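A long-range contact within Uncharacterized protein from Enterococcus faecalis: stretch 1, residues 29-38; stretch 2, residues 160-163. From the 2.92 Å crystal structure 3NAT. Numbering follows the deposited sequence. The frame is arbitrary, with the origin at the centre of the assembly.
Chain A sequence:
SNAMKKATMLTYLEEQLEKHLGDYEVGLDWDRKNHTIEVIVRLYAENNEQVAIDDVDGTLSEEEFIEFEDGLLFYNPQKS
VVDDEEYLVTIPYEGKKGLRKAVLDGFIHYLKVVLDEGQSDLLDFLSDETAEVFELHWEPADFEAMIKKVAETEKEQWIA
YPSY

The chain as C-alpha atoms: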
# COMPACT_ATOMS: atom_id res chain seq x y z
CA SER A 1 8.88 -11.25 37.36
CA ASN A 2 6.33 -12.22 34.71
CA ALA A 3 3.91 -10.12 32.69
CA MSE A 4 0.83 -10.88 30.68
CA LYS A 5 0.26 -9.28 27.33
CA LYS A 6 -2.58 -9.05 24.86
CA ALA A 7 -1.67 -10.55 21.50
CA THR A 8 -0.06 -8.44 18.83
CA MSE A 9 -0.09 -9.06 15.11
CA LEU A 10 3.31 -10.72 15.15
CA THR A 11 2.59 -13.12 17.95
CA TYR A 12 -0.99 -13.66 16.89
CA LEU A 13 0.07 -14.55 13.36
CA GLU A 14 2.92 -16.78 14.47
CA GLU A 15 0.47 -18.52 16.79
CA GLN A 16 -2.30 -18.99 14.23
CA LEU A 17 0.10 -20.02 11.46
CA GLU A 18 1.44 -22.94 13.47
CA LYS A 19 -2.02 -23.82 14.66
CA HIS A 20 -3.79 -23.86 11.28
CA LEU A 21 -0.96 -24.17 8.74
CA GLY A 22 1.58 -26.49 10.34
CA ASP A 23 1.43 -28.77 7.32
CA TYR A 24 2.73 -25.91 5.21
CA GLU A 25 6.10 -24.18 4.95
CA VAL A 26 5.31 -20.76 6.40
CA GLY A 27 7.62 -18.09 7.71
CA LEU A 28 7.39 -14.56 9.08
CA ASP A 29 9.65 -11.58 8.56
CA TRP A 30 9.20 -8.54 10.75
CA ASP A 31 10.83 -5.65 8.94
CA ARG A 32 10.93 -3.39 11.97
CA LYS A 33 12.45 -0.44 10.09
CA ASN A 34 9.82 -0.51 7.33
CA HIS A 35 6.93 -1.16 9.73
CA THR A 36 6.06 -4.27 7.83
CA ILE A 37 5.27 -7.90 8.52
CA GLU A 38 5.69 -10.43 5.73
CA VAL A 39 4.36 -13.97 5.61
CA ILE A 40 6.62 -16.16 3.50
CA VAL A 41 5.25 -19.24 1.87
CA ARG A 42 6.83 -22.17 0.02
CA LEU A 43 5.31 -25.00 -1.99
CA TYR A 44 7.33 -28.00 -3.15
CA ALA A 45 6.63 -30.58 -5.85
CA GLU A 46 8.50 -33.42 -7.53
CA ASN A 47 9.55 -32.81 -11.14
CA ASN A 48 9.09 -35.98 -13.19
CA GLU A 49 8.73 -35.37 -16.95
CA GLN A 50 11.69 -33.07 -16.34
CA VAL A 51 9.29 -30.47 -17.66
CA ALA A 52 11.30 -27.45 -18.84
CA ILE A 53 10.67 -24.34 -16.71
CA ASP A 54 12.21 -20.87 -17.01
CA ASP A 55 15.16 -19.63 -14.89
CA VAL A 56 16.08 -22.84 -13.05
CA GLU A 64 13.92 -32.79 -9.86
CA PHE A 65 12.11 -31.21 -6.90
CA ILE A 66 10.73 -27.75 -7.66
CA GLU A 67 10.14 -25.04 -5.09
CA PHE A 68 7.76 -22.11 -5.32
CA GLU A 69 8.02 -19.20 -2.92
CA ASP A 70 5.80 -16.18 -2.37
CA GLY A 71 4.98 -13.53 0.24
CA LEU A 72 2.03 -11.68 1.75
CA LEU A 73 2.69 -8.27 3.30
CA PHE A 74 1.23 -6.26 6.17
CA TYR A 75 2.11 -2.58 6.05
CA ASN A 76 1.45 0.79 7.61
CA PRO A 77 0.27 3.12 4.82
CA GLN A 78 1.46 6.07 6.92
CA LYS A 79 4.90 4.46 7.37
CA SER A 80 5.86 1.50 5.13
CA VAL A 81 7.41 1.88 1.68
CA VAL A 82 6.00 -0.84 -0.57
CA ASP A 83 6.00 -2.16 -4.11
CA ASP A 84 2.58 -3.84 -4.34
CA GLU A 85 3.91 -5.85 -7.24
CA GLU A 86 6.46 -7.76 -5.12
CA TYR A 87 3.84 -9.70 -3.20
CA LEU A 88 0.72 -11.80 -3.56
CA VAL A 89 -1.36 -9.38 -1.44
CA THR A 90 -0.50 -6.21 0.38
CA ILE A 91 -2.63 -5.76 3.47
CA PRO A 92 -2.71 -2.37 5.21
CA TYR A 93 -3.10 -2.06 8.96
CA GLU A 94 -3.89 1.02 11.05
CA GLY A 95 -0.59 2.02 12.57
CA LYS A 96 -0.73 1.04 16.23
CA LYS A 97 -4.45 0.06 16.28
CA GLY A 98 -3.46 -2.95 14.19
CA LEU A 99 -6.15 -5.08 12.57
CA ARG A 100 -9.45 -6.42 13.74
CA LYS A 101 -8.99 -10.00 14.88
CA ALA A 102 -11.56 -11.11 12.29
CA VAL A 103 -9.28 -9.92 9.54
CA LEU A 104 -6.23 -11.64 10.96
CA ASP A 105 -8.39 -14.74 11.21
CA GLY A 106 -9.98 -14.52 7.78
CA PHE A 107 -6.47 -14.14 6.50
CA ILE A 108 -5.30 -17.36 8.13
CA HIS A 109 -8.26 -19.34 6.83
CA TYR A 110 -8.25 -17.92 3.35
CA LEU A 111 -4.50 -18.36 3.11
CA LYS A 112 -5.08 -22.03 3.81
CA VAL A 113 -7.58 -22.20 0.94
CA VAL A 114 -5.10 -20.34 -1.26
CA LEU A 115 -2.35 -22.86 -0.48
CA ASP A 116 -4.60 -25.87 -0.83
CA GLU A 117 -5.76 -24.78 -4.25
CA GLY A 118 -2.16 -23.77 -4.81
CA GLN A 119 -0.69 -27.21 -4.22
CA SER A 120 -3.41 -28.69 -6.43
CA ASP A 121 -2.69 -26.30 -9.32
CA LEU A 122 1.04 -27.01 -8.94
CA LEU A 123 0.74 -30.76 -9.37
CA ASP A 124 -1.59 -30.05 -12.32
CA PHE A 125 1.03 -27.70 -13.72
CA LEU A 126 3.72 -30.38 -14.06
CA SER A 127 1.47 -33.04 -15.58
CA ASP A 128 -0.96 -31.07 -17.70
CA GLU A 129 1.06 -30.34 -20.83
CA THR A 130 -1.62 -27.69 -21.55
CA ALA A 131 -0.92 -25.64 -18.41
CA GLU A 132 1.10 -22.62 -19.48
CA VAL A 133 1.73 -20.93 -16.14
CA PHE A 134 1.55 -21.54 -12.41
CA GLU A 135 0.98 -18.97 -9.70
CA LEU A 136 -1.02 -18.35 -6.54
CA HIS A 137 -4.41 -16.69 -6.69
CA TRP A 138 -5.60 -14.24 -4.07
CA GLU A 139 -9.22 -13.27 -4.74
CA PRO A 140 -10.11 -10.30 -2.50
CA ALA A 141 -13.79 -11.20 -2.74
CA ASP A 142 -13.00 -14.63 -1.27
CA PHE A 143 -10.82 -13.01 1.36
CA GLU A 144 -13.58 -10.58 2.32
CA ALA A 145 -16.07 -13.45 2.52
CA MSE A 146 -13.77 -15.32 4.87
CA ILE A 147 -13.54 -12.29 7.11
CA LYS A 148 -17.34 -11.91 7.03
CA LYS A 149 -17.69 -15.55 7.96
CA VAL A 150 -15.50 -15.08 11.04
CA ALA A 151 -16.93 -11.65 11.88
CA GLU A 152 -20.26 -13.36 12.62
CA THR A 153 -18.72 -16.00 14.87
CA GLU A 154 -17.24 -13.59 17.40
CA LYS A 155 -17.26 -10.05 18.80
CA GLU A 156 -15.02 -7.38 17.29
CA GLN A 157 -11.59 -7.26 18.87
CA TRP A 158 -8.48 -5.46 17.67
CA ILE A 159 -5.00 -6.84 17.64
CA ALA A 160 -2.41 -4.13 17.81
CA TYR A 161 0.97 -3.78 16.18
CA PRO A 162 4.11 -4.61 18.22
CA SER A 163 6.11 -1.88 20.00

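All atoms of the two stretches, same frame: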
# COMPACT_ATOMS: atom_id res chain seq x y z
N ASP A 29 8.58 -12.54 8.45
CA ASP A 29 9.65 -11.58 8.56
C ASP A 29 9.09 -10.27 9.06
O ASP A 29 8.24 -9.66 8.42
CB ASP A 29 10.34 -11.38 7.21
CG ASP A 29 11.57 -10.50 7.31
OD1 ASP A 29 11.91 -10.08 8.44
OD2 ASP A 29 12.20 -10.22 6.27
N TRP A 30 9.56 -9.85 10.24
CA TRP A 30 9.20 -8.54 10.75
C TRP A 30 10.25 -7.52 10.38
O TRP A 30 11.30 -7.43 11.01
CB TRP A 30 9.05 -8.57 12.26
CG TRP A 30 8.59 -7.26 12.78
CD1 TRP A 30 7.98 -6.27 12.07
CD2 TRP A 30 8.69 -6.78 14.13
NE1 TRP A 30 7.70 -5.20 12.89
CE2 TRP A 30 8.12 -5.49 14.16
CE3 TRP A 30 9.20 -7.32 15.31
CZ2 TRP A 30 8.05 -4.74 15.33
CZ3 TRP A 30 9.13 -6.57 16.47
CH2 TRP A 30 8.56 -5.29 16.47
N ASP A 31 9.96 -6.75 9.33
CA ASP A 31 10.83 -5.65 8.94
C ASP A 31 10.53 -4.46 9.84
O ASP A 31 9.67 -3.63 9.52
CB ASP A 31 10.60 -5.28 7.48
CG ASP A 31 11.63 -4.30 6.97
OD1 ASP A 31 12.14 -3.50 7.77
OD2 ASP A 31 11.93 -4.34 5.76
N ARG A 32 11.23 -4.40 10.97
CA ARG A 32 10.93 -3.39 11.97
C ARG A 32 11.10 -1.99 11.40
O ARG A 32 10.25 -1.13 11.60
CB ARG A 32 11.76 -3.60 13.24
CG ARG A 32 11.15 -2.91 14.45
CD ARG A 32 12.05 -2.92 15.68
NE ARG A 32 11.60 -1.92 16.66
CZ ARG A 32 10.78 -2.17 17.68
NH1 ARG A 32 10.30 -3.39 17.87
NH2 ARG A 32 10.43 -1.20 18.51
N LYS A 33 12.20 -1.76 10.68
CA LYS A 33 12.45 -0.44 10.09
C LYS A 33 11.32 0.03 9.18
O LYS A 33 10.89 1.18 9.25
CB LYS A 33 13.76 -0.45 9.29
CG LYS A 33 14.98 -0.85 10.09
CD LYS A 33 16.22 -0.86 9.21
CE LYS A 33 17.47 -1.24 10.00
NZ LYS A 33 17.77 -0.26 11.08
N ASN A 34 10.82 -0.87 8.33
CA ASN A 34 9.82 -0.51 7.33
C ASN A 34 8.39 -0.68 7.84
O ASN A 34 7.44 -0.47 7.09
CB ASN A 34 10.02 -1.35 6.07
CG ASN A 34 9.32 -0.76 4.86
OD1 ASN A 34 9.02 0.42 4.82
ND2 ASN A 34 9.08 -1.60 3.86
N HIS A 35 8.25 -1.04 9.11
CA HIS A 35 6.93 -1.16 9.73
C HIS A 35 6.08 -2.14 8.96
O HIS A 35 4.94 -1.84 8.59
CB HIS A 35 6.24 0.19 9.77
CG HIS A 35 6.92 1.17 10.67
ND1 HIS A 35 6.52 1.39 11.96
CD2 HIS A 35 7.99 1.97 10.46
CE1 HIS A 35 7.30 2.29 12.52
NE2 HIS A 35 8.21 2.66 11.63
N THR A 36 6.63 -3.33 8.76
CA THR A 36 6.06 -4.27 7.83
C THR A 36 6.22 -5.68 8.34
O THR A 36 7.23 -6.02 8.96
CB THR A 36 6.76 -4.14 6.49
OG1 THR A 36 5.81 -3.74 5.49
CG2 THR A 36 7.42 -5.44 6.10
N ILE A 37 5.22 -6.51 8.10
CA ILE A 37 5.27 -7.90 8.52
C ILE A 37 4.94 -8.78 7.33
O ILE A 37 3.84 -8.68 6.79
CB ILE A 37 4.25 -8.20 9.62
CG1 ILE A 37 4.66 -7.55 10.94
CG2 ILE A 37 4.11 -9.69 9.79
CD1 ILE A 37 3.65 -7.75 12.06
N GLU A 38 5.87 -9.63 6.93
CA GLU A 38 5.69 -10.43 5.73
C GLU A 38 5.55 -11.90 6.06
O GLU A 38 6.33 -12.44 6.83
CB GLU A 38 6.85 -10.22 4.77
CG GLU A 38 6.78 -11.06 3.51
CD GLU A 38 8.01 -10.85 2.60
OE1 GLU A 38 9.02 -10.28 3.08
OE2 GLU A 38 7.96 -11.27 1.42
N ALA A 160 -3.28 -5.25 18.10
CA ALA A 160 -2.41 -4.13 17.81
C ALA A 160 -1.10 -4.56 17.18
O ALA A 160 -0.78 -5.74 17.10
CB ALA A 160 -2.15 -3.34 19.06
N TYR A 161 -0.34 -3.56 16.75
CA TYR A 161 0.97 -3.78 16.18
C TYR A 161 2.01 -3.64 17.28
O TYR A 161 1.92 -2.75 18.12
CB TYR A 161 1.20 -2.75 15.08
CG TYR A 161 2.54 -2.83 14.40
CD1 TYR A 161 3.61 -2.07 14.84
CD2 TYR A 161 2.73 -3.63 13.28
CE1 TYR A 161 4.84 -2.12 14.21
CE2 TYR A 161 3.95 -3.68 12.64
CZ TYR A 161 5.00 -2.93 13.12
OH TYR A 161 6.22 -2.98 12.48
N PRO A 162 3.00 -4.55 17.27
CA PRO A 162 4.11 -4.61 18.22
C PRO A 162 4.76 -3.25 18.50
O PRO A 162 4.65 -2.33 17.69
CB PRO A 162 5.10 -5.53 17.51
CG PRO A 162 4.24 -6.46 16.73
CD PRO A 162 3.06 -5.64 16.29
N SER A 163 5.44 -3.13 19.64
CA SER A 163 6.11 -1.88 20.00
C SER A 163 7.58 -2.13 20.36
O SER A 163 7.91 -3.16 20.95
CB SER A 163 5.39 -1.22 21.17
OG SER A 163 3.99 -1.43 21.08
O HOH W 1 8.36 -1.65 13.26

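The contact between these stretches, whose touching residues are at least 124 positions apart in sequence, is a small side-chain anchor in which one tyrosine from an irregular C-terminal segment lies against a β-hairpin and fixes its hydroxyl by hydrogen bonds. It illustrates a general principle: a segment without regular structure can be held to a strand pair by an amphipathic aromatic residue, with no backbone pairing between them. The nearest CA atoms, those of His35 and Tyr161, are 9.2 Å apart, so side chains must span the gap.

The hairpin supplies a firm platform. Asp29 and Glu38 exchange backbone hydrogen bonds, and a type I turn from Arg32 to His35 links the strands; Asp31 OD1 braces it by accepting a hydrogen bond from Asn34 N. Trp30 and Ile37 both direct their CA-to-CB bonds toward the other stretch.

Tyr161, buried and with chi1 near 180°, starts sideways, but its ring carries the hydroxyl to the hairpin. There Trp30 NE1 donates a nearly straight hydrogen bond to Tyr161 OH, 2.7 Å long. A water extends the polar link: its oxygen lies 2.6 Å from Tyr161 OH and donates to Arg32 O, also at 2.6 Å, tying the phenol to the turn backbone. His35 adds close packing, its CA 3.4 Å from Tyr161 OH.

The tyrosine ring meets apolar surface as well. Ile37 CD1 sits 4.1 Å from Tyr161 CE2, a fitting place for a branched aliphatic side chain, which is itself buried. Trp30 serves twice, since its indole joins a polar N-H to a broad hydrocarbon surface: CH2 packs 3.6 Å from Pro162 CB while NE1 binds the phenol. At the exposed margin, the long Arg32 side chain brings NH2 within 3.5 Å of Ser163 C. Altogether 314 Å² is buried, counting both sides, with Tyr161 contributing the largest share.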